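Local structure of 1-Cys peroxiredoxin (Vibrio vulnificus MO6-24/O, 5K2I) at residues A[83-88]-A[94-99]. The protein probably reduces hydrogen peroxide and other peroxides through a single cysteine, and has been linked to the scavenging of nitric oxide. Numbering follows the deposited sequence.
Sequences KAWGEA and ILMLAD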
loop_
_atom_site.group_PDB
_atom_site.type_symbol
_atom_site.label_atom_id
_atom_site.label_comp_id
_atom_site.label_asym_id
_atom_site.label_seq_id
_atom_site.Cartn_x
_atom_site.Cartn_y
_atom_site.Cartn_z
ATOM N N LYS A 83 -15.273 2.973 17.851
ATOM C CA LYS A 83 -16.184 4.082 18.071
ATOM C C LYS A 83 -15.471 5.419 17.872
ATOM O O LYS A 83 -15.995 6.307 17.204
ATOM C CB LYS A 83 -16.789 3.997 19.472
ATOM C CG LYS A 83 -17.757 5.126 19.794
ATOM C CD LYS A 83 -18.478 4.844 21.105
ATOM C CE LYS A 83 -19.506 5.919 21.409
ATOM N NZ LYS A 83 -18.829 7.223 21.627
ATOM N N ALA A 84 -14.263 5.539 18.414
ATOM C CA ALA A 84 -13.499 6.776 18.292
ATOM C C ALA A 84 -13.171 7.063 16.832
ATOM O O ALA A 84 -13.210 8.206 16.385
ATOM C CB ALA A 84 -12.239 6.700 19.112
ATOM N N TRP A 85 -12.867 6.016 16.077
ATOM C CA TRP A 85 -12.487 6.187 14.681
ATOM C C TRP A 85 -13.673 6.647 13.839
ATOM O O TRP A 85 -13.546 7.551 13.001
ATOM C CB TRP A 85 -11.922 4.880 14.132
ATOM C CG TRP A 85 -11.308 4.988 12.762
ATOM C CD1 TRP A 85 -10.550 6.020 12.266
ATOM C CD2 TRP A 85 -11.397 4.017 11.718
ATOM N NE1 TRP A 85 -10.163 5.739 10.978
ATOM C CE2 TRP A 85 -10.674 4.518 10.611
ATOM C CE3 TRP A 85 -12.025 2.771 11.611
ATOM C CZ2 TRP A 85 -10.556 3.814 9.404
ATOM C CZ3 TRP A 85 -11.905 2.066 10.411
ATOM C CH2 TRP A 85 -11.187 2.599 9.321
ATOM N N GLY A 86 -14.833 6.036 14.064
ATOM C CA GLY A 86 -16.042 6.485 13.390
ATOM C C GLY A 86 -16.364 7.947 13.686
ATOM O O GLY A 86 -16.743 8.701 12.790
ATOM N N GLU A 87 -16.202 8.350 14.942
ATOM C CA GLU A 87 -16.445 9.745 15.327
ATOM C C GLU A 87 -15.457 10.695 14.638
ATOM O O GLU A 87 -15.860 11.742 14.125
ATOM C CB GLU A 87 -16.384 9.894 16.853
ATOM C CG GLU A 87 -17.606 9.306 17.541
ATOM C CD GLU A 87 -17.418 9.087 19.030
ATOM O OE1 GLU A 87 -16.307 9.338 19.541
ATOM O OE2 GLU A 87 -18.392 8.654 19.684
ATOM N N ALA A 88 -14.178 10.319 14.600
ATOM C CA ALA A 88 -13.154 11.148 13.962
ATOM C C ALA A 88 -13.403 11.336 12.467
ATOM O O ALA A 88 -13.034 12.367 11.893
ATOM C CB ALA A 88 -11.778 10.543 14.187
ATOM N N ILE A 94 -22.298 4.630 8.748
ATOM C CA ILE A 94 -21.546 3.379 8.722
ATOM C C ILE A 94 -21.419 2.747 10.107
ATOM O O ILE A 94 -21.065 3.398 11.088
ATOM C CB ILE A 94 -20.156 3.605 8.104
ATOM C CG1 ILE A 94 -20.326 4.025 6.633
ATOM C CG2 ILE A 94 -19.289 2.343 8.209
ATOM C CD1 ILE A 94 -19.085 4.514 5.982
ATOM N N LEU A 95 -21.742 1.461 10.178
ATOM C CA LEU A 95 -21.731 0.740 11.436
ATOM C C LEU A 95 -20.312 0.287 11.746
ATOM O O LEU A 95 -19.712 -0.449 10.965
ATOM C CB LEU A 95 -22.681 -0.458 11.362
ATOM C CG LEU A 95 -22.752 -1.330 12.609
ATOM C CD1 LEU A 95 -23.174 -0.524 13.832
ATOM C CD2 LEU A 95 -23.710 -2.484 12.351
ATOM N N MET A 96 -19.772 0.737 12.869
ATOM C CA MET A 96 -18.414 0.377 13.257
ATOM C C MET A 96 -18.391 -0.896 14.110
ATOM O O MET A 96 -18.989 -0.938 15.198
ATOM C CB MET A 96 -17.755 1.540 14.012
ATOM C CG MET A 96 -17.961 2.903 13.349
ATOM S SD MET A 96 -17.235 3.025 11.682
ATOM C CE MET A 96 -15.529 2.759 12.115
ATOM N N LEU A 97 -17.715 -1.933 13.615
ATOM C CA LEU A 97 -17.692 -3.241 14.272
ATOM C C LEU A 97 -16.283 -3.680 14.621
ATOM O O LEU A 97 -15.349 -3.533 13.824
ATOM C CB LEU A 97 -18.347 -4.304 13.380
ATOM C CG LEU A 97 -19.823 -4.084 13.033
ATOM C CD1 LEU A 97 -20.331 -5.113 11.999
ATOM C CD2 LEU A 97 -20.671 -4.122 14.282
ATOM N N ALA A 98 -16.145 -4.231 15.819
ATOM C CA ALA A 98 -14.852 -4.607 16.368
ATOM C C ALA A 98 -14.643 -6.116 16.420
ATOM O O ALA A 98 -15.507 -6.867 16.906
ATOM C CB ALA A 98 -14.699 -4.022 17.773
ATOM N N ASP A 99 -13.494 -6.552 15.914
ATOM C CA ASP A 99 -13.059 -7.942 16.036
ATOM C C ASP A 99 -11.807 -7.997 16.911
ATOM O O ASP A 99 -10.719 -8.274 16.431
ATOM C CB ASP A 99 -12.797 -8.509 14.635
ATOM C CG ASP A 99 -12.436 -9.978 14.642
ATOM O OD1 ASP A 99 -12.912 -10.710 15.540
ATOM O OD2 ASP A 99 -11.681 -10.398 13.731
#
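Met96 reaches from strand 95-98 to Trp85 and Gly86 on helix 79-88. Strand 70-75, this helix and strand 95-98 form a beta-alpha-beta unit of the thioredoxin-like fold. Strands 70-75 and 95-98 run parallel, and Met96 lies between its strand and the helix.

The contact is apolar and small, burying 144 Å² in all. Met96 supplies the whole of the strand's share. Its CB points at the helix, and the chain then bends at both chi2 and chi3 (each -62°). The bends bring SD and CE close against the helix backbone. Met96 SD and CG lie 4.0 and 4.1 Å from Gly86 CA. Gly86 has no side chain, which leaves room for Met96 CG. Met96 CE also sits 3.9 Å from Gly86 N.

The Trp85 side chain crosses that of Met96 at about a right angle. Trp85 chi1 of -171° turns the indole away from its own N, and the six-membered part of the ring meets the methyl. Trp85 also packs on Phe44, His52 and Leu53, and both Trp85 and Met96 touch Ser73 of strand 70-75.

Within the helix, Lys83 NZ and Glu87 OE2, one turn apart, form a salt bridge on the exposed side.

The closest approach between the segments is Met96 CE to Trp85 CE3, at 3.5 Å and oblique to the ring.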